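Local coordinates for protein carboxypeptidase A (Helicoverpa armigera, PDB 1JQG) that probably removes C-terminal residues from peptides as a zinc-dependent metallocarboxypeptidase of the M14 family, at residues 286-289 / 290-294; 186-189 / 190-194; 319-322 / 323-327. All blocks are in the same frame, centred on the assembly; numbering follows the deposited sequence.

Contact 1. Residues 286-289 / 290-294; sequences SVIR and DIIAE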
loop_
_atom_site.group_PDB
_atom_site.type_symbol
_atom_site.label_atom_id
_atom_site.label_comp_id
_atom_site.label_asym_id
_atom_site.label_seq_id
_atom_site.Cartn_x
_atom_site.Cartn_y
_atom_site.Cartn_z
ATOM N N SER A 286 8.629 -6.804 11.534
ATOM C CA SER A 286 9.226 -6.663 12.834
ATOM C C SER A 286 9.819 -5.271 12.972
ATOM O O SER A 286 9.698 -4.666 14.015
ATOM C CB SER A 286 10.327 -7.748 13.044
ATOM O OG SER A 286 9.773 -9.052 13.135
ATOM N N VAL A 287 10.525 -4.809 11.921
ATOM C CA VAL A 287 11.154 -3.505 11.969
ATOM C C VAL A 287 10.114 -2.388 12.128
ATOM O O VAL A 287 10.331 -1.393 12.840
ATOM C CB VAL A 287 12.088 -3.213 10.769
ATOM C CG1 VAL A 287 13.176 -4.273 10.631
ATOM C CG2 VAL A 287 11.318 -3.174 9.475
ATOM N N ILE A 288 8.970 -2.547 11.465
ATOM C CA ILE A 288 7.873 -1.607 11.592
ATOM C C ILE A 288 7.288 -1.558 13.002
ATOM O O ILE A 288 7.029 -0.486 13.575
ATOM C CB ILE A 288 6.744 -1.876 10.585
ATOM C CG1 ILE A 288 7.221 -1.694 9.144
ATOM C CG2 ILE A 288 5.558 -0.954 10.825
ATOM C CD1 ILE A 288 6.297 -2.239 8.074
ATOM N N ARG A 289 7.222 -2.732 13.613
ATOM C CA ARG A 289 6.767 -2.890 14.987
ATOM C C ARG A 289 7.673 -2.135 15.943
ATOM O O ARG A 289 7.191 -1.370 16.773
ATOM C CB ARG A 289 6.730 -4.379 15.354
ATOM C CG ARG A 289 6.284 -4.649 16.805
ATOM C CD ARG A 289 6.788 -6.009 17.282
ATOM N NE ARG A 289 8.216 -6.157 17.057
ATOM C CZ ARG A 289 8.885 -7.293 16.889
ATOM N NH1 ARG A 289 8.215 -8.431 16.944
ATOM N NH2 ARG A 289 10.190 -7.224 16.678
ATOM N N ASP A 290 8.977 -2.306 15.795
ATOM C CA ASP A 290 9.960 -1.631 16.617
ATOM C C ASP A 290 9.933 -0.115 16.494
ATOM O O ASP A 290 10.064 0.638 17.475
ATOM C CB ASP A 290 11.359 -2.158 16.279
ATOM C CG ASP A 290 11.545 -3.623 16.579
ATOM O OD1 ASP A 290 10.824 -4.225 17.404
ATOM O OD2 ASP A 290 12.437 -4.272 16.006
ATOM N N ILE A 291 9.696 0.406 15.304
ATOM C CA ILE A 291 9.514 1.839 15.094
ATOM C C ILE A 291 8.259 2.370 15.799
ATOM O O ILE A 291 8.345 3.395 16.469
ATOM C CB ILE A 291 9.382 2.186 13.593
ATOM C CG1 ILE A 291 10.620 1.693 12.833
ATOM C CG2 ILE A 291 9.205 3.665 13.459
ATOM C CD1 ILE A 291 10.603 1.864 11.328
ATOM N N ILE A 292 7.157 1.624 15.725
ATOM C CA ILE A 292 5.906 2.028 16.334
ATOM C C ILE A 292 6.077 2.078 17.846
ATOM O O ILE A 292 5.543 2.989 18.471
ATOM C CB ILE A 292 4.735 1.111 15.935
ATOM C CG1 ILE A 292 4.374 1.267 14.449
ATOM C CG2 ILE A 292 3.530 1.341 16.824
ATOM C CD1 ILE A 292 3.354 0.224 13.976
ATOM N N ALA A 293 6.766 1.077 18.401
ATOM C CA ALA A 293 6.929 0.907 19.823
ATOM C C ALA A 293 7.740 2.021 20.439
ATOM O O ALA A 293 7.322 2.659 21.410
ATOM C CB ALA A 293 7.709 -0.380 20.153
ATOM N N GLU A 294 8.836 2.346 19.755
ATOM C CA GLU A 294 9.692 3.470 20.194
ATOM C C GLU A 294 8.934 4.790 20.302
ATOM O O GLU A 294 9.325 5.684 21.061
ATOM C CB GLU A 294 10.878 3.603 19.253
ATOM C CG GLU A 294 11.942 4.604 19.647
ATOM C CD GLU A 294 13.135 4.626 18.708
ATOM O OE1 GLU A 294 13.620 3.577 18.221
ATOM O OE2 GLU A 294 13.648 5.718 18.383
#

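Contact 2. Residues 186-189 / 190-194; sequences VTLP and ATLYA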
loop_
_atom_site.group_PDB
_atom_site.type_symbol
_atom_site.label_atom_id
_atom_site.label_comp_id
_atom_site.label_asym_id
_atom_site.label_seq_id
_atom_site.Cartn_x
_atom_site.Cartn_y
_atom_site.Cartn_z
ATOM N N VAL A 186 2.570 2.824 -7.413
ATOM C CA VAL A 186 2.054 4.171 -7.267
ATOM C C VAL A 186 2.073 4.686 -5.823
ATOM O O VAL A 186 1.866 5.882 -5.606
ATOM C CB VAL A 186 0.647 4.272 -7.897
ATOM C CG1 VAL A 186 -0.480 3.654 -7.073
ATOM C CG2 VAL A 186 0.332 5.735 -8.213
ATOM N N THR A 187 2.367 3.838 -4.823
ATOM C CA THR A 187 2.418 4.258 -3.440
ATOM C C THR A 187 3.697 5.011 -3.093
ATOM O O THR A 187 3.671 5.863 -2.147
ATOM C CB THR A 187 2.239 3.101 -2.452
ATOM O OG1 THR A 187 3.303 2.150 -2.564
ATOM C CG2 THR A 187 0.890 2.447 -2.702
ATOM N N LEU A 188 4.794 4.715 -3.780
ATOM C CA LEU A 188 6.090 5.321 -3.533
ATOM C C LEU A 188 6.137 6.797 -3.853
ATOM O O LEU A 188 6.448 7.670 -3.017
ATOM C CB LEU A 188 7.213 4.573 -4.267
ATOM C CG LEU A 188 8.642 5.112 -4.030
ATOM C CD1 LEU A 188 9.104 5.069 -2.567
ATOM C CD2 LEU A 188 9.710 4.397 -4.842
ATOM N N PRO A 189 5.641 7.227 -5.020
ATOM C CA PRO A 189 5.530 8.645 -5.339
ATOM C C PRO A 189 4.837 9.446 -4.260
ATOM O O PRO A 189 5.040 10.651 -4.022
ATOM C CB PRO A 189 4.758 8.634 -6.663
ATOM C CG PRO A 189 5.113 7.316 -7.288
ATOM C CD PRO A 189 5.146 6.365 -6.125
ATOM N N ALA A 190 3.748 8.880 -3.683
ATOM C CA ALA A 190 2.979 9.573 -2.657
ATOM C C ALA A 190 3.805 9.885 -1.419
ATOM O O ALA A 190 3.850 10.992 -0.891
ATOM C CB ALA A 190 1.799 8.721 -2.247
ATOM N N THR A 191 4.561 8.905 -0.933
ATOM C CA THR A 191 5.412 9.053 0.236
ATOM C C THR A 191 6.644 9.874 -0.074
ATOM O O THR A 191 7.301 10.511 0.752
ATOM C CB THR A 191 5.794 7.637 0.763
ATOM O OG1 THR A 191 6.008 7.580 2.168
ATOM C CG2 THR A 191 6.963 7.061 -0.010
ATOM N N LEU A 192 7.062 9.905 -1.332
ATOM C CA LEU A 192 8.215 10.658 -1.786
ATOM C C LEU A 192 7.872 12.130 -1.902
ATOM O O LEU A 192 8.667 13.085 -1.832
ATOM C CB LEU A 192 8.677 10.073 -3.145
ATOM C CG LEU A 192 10.034 9.338 -3.205
ATOM C CD1 LEU A 192 10.270 8.503 -1.987
ATOM C CD2 LEU A 192 10.091 8.514 -4.474
ATOM N N TYR A 193 6.597 12.409 -2.191
ATOM C CA TYR A 193 6.153 13.792 -2.347
ATOM C C TYR A 193 6.124 14.435 -0.981
ATOM O O TYR A 193 6.494 15.604 -0.842
ATOM C CB TYR A 193 4.781 13.834 -3.033
ATOM C CG TYR A 193 4.384 15.189 -3.565
ATOM C CD1 TYR A 193 4.725 15.552 -4.872
ATOM C CD2 TYR A 193 3.695 16.098 -2.793
ATOM C CE1 TYR A 193 4.369 16.804 -5.377
ATOM C CE2 TYR A 193 3.334 17.327 -3.297
ATOM C CZ TYR A 193 3.684 17.681 -4.577
ATOM O OH TYR A 193 3.313 18.922 -5.025
ATOM N N ALA A 194 5.701 13.649 0.017
ATOM C CA ALA A 194 5.671 14.117 1.405
ATOM C C ALA A 194 7.041 14.555 1.920
ATOM O O ALA A 194 7.222 15.491 2.715
ATOM C CB ALA A 194 5.078 13.058 2.302
#

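Contact 3. Residues 319-322 / 323-327; sequences GVLP and SNALQ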
loop_
_atom_site.group_PDB
_atom_site.type_symbol
_atom_site.label_atom_id
_atom_site.label_comp_id
_atom_site.label_asym_id
_atom_site.label_seq_id
_atom_site.Cartn_x
_atom_site.Cartn_y
_atom_site.Cartn_z
ATOM N N GLY A 319 -14.502 -6.297 11.695
ATOM C CA GLY A 319 -15.808 -5.671 11.706
ATOM C C GLY A 319 -16.083 -4.855 12.959
ATOM O O GLY A 319 -16.948 -3.998 12.836
ATOM N N VAL A 320 -15.439 -5.142 14.075
ATOM C CA VAL A 320 -15.655 -4.456 15.320
ATOM C C VAL A 320 -15.059 -3.051 15.219
ATOM O O VAL A 320 -13.930 -2.882 14.738
ATOM C CB VAL A 320 -14.990 -5.179 16.510
ATOM C CG1 VAL A 320 -15.245 -4.337 17.756
ATOM C CG2 VAL A 320 -15.513 -6.575 16.711
ATOM N N LEU A 321 -15.810 -2.060 15.651
ATOM C CA LEU A 321 -15.430 -0.666 15.583
ATOM C C LEU A 321 -14.769 -0.210 16.870
ATOM O O LEU A 321 -15.125 -0.639 17.964
ATOM C CB LEU A 321 -16.648 0.216 15.277
ATOM C CG LEU A 321 -17.341 -0.010 13.921
ATOM C CD1 LEU A 321 -18.518 0.946 13.834
ATOM C CD2 LEU A 321 -16.359 0.189 12.776
ATOM N N PRO A 322 -13.785 0.688 16.777
ATOM C CA PRO A 322 -13.101 1.217 17.952
ATOM C C PRO A 322 -13.928 2.271 18.657
ATOM O O PRO A 322 -14.852 2.836 18.042
ATOM C CB PRO A 322 -11.829 1.818 17.355
ATOM C CG PRO A 322 -12.096 2.119 15.939
ATOM C CD PRO A 322 -13.188 1.174 15.517
ATOM N N SER A 323 -13.509 2.666 19.852
ATOM C CA SER A 323 -14.252 3.650 20.657
ATOM C C SER A 323 -14.415 4.968 19.946
ATOM O O SER A 323 -15.444 5.613 20.049
ATOM C CB SER A 323 -13.532 3.851 22.001
ATOM O OG SER A 323 -13.238 2.536 22.501
ATOM N N ASN A 324 -13.393 5.463 19.269
ATOM C CA ASN A 324 -13.416 6.753 18.580
ATOM C C ASN A 324 -13.802 6.622 17.103
ATOM O O ASN A 324 -13.294 7.353 16.255
ATOM C CB ASN A 324 -12.064 7.429 18.743
ATOM C CG ASN A 324 -10.914 6.676 18.065
ATOM O OD1 ASN A 324 -9.908 7.265 17.654
ATOM N ND2 ASN A 324 -11.034 5.365 17.917
ATOM N N ALA A 325 -14.727 5.725 16.782
ATOM C CA ALA A 325 -15.150 5.463 15.430
ATOM C C ALA A 325 -15.638 6.727 14.749
ATOM O O ALA A 325 -15.326 7.052 13.588
ATOM C CB ALA A 325 -16.232 4.385 15.384
ATOM N N LEU A 326 -16.491 7.469 15.440
ATOM C CA LEU A 326 -17.049 8.702 14.879
ATOM C C LEU A 326 -15.964 9.709 14.512
ATOM O O LEU A 326 -16.058 10.377 13.473
ATOM C CB LEU A 326 -18.063 9.318 15.827
ATOM C CG LEU A 326 -19.203 8.430 16.338
ATOM C CD1 LEU A 326 -20.125 9.228 17.252
ATOM C CD2 LEU A 326 -19.952 7.804 15.173
ATOM N N GLN A 327 -14.945 9.816 15.356
ATOM C CA GLN A 327 -13.803 10.690 15.110
ATOM C C GLN A 327 -12.941 10.222 13.938
ATOM O O GLN A 327 -12.583 11.014 13.060
ATOM C CB GLN A 327 -12.922 10.778 16.350
ATOM C CG GLN A 327 -13.594 11.412 17.559
ATOM C CD GLN A 327 -12.681 11.480 18.777
ATOM O OE1 GLN A 327 -11.659 12.206 18.740
ATOM N NE2 GLN A 327 -13.033 10.748 19.843
#

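Contact 1. Residues 286-289 / 290-294
Ile288 and Ile292 touch one turn apart on helix 283-294. This is an amphipathic helix lying against the mixed sheet of the zinc carboxypeptidase fold. The isoleucine side is tightly packed. Ile288 CG2 meets Ile292 CD1 at 4.0 Å, and the two side chains slant across each other. Ile288 holds CG2 anti to its backbone N, which leans this methyl toward the next turn. Ile291 closes up on the backbone instead: its CG1 lies 3.1 Å from Val287 O, the same oxygen that takes the helix bond from Ile291 N. These side chains pack on the sheet. Met175 of strand 173-178 touches Ile291 and Ile292, and Tyr158 of strand 155-161 touches Ile291.

The other side is looser, and Asp290 is exposed to solvent there. Here Arg289 and Asp290 run side by side and form a salt bridge. Arg289 starts extended, then bends at chi3 (51°), which brings the guanidinium back alongside the carboxylate. Both bonds go to one oxygen: Arg289 NE reaches Asp290 OD1 at 3.3 Å and Arg289 NH2 reaches it at 3.2 Å. They arrive from the same face of the carboxylate, and the two flat groups are turned 36° apart. The bonds are rather long, consistent with a modest grip at an exposed site. Phe280 and Tyr369 also touch Arg289. Ser286 CA sits 4.0 Å above one guanidinium face, offset toward its rim.

Contact 2. Residues 186-189 / 190-194
Leu188 O accepts the helix bond of Leu192 N at 2.9 Å, the shortest hydrogen bond between 186-189 and 190-194. The donor lies nearly in line with the C=O. This is the N-terminal part of helix 187-200, which packs on the central mixed sheet of the M14 carboxypeptidase fold. Side chains crowd the same oxygen: Thr191 CG2 is 3.1 Å from Leu188 O. The threonine methyl sits between its own backbone N and carbonyl carbon, and this turns it onto the preceding turn.

The leucines form the apolar part. Leu188 has CG anti to its backbone N (chi1 -178°), which carries its branches along the helix. Its CD1 meets Leu192 CD1 at 3.7 Å, and its CG meets Leu192 CD2 at 3.7 Å. The first torsion of Leu192 (chi1 -112°) is not staggered. Pro217 lies against both leucines. With an alanine in place of Leu192, CG and CD1 of Leu188 would probably lose their partner and a gap would open beside Pro217.

Other bonds are less regular. Thr191 N to Thr187 O is weak at 3.4 Å. Pro189 has no N-H to give, which suits a place near the helix start. The side chain of Thr187 lies close to the metal site: OG1 is hydrogen-bonded to the carbonyl of Glu184, a zinc ligand, and the side chain lies about 5 Å from that of His306. Pro189 and Tyr193 touch helix 402-421. Tyr193 N binds Pro189 O at 3.0 Å from above the carbonyl plane (39° out), and Tyr193 CB rests 3.3 Å from Pro189 O.

Contact 3. Residues 319-322 / 323-327
This is a surface turn contact, made where Leu321 and Pro322 meet Ala325 at the start of helix 325-340. The loop after strand 311-314 enters the helix here through a type I beta turn from Pro322 to Ala325. The turn closes with one weak bond. Ala325 N reaches Pro322 O at 3.2 Å, but the N-H...O angle is only 128°. The hydrogen therefore points well off the acceptor, which makes the bond weak. Ser323 and Asn324 occupy the two middle places of the turn. Asn324 is also the N-cap residue, yet its side chain makes no capping bond.

The apolar packing is light. None of the touching residues is buried, and the contact lies away from the zinc site. Ala325 CB takes both apolar touches. Leu321 CB comes to 4.2 Å from Ala325 CB, and Pro322 CD comes to 4.4 Å from Ala325 CB. The methyl thus faces both Leu321 CB and Pro322 CD, while Pro322 O lies nearer still, at 3.4 Å from Ala325 CB. Leu321 makes its contact through CB.

The Asn324 side chain slants across Pro322, its amide end beside CB and CG of the ring. Its CG stands between the backbone N and the carbonyl carbon (chi1 65°). Phe377 of strand 377-383, in the central sheet, also touches Asn324 and Gln327. Ser323 is exposed on the outside of the bend. Its OG, anti to its own carbonyl carbon, lies 3.9 Å from Pro322 C.

In the fold
All three contacts are local and lie in the catalytic domain, but at different depths. Contact 2 is buried and nearest the zinc site. Contact 1 is buried on one side only, and contact 3 is on the surface, away from the annotated sites. Contacts 1 and 2 both set a helix against strand 173-178, with nearest atoms about 11 Å apart. Contact 3 meets strand 377-383 of the same sheet. Chemistry follows place. Contact 2 relies on apolar packing and helix bonds. Contact 1 adds a salt bridge on its solvent side. Contact 3 has a weak turn bond and sparse apolar touches.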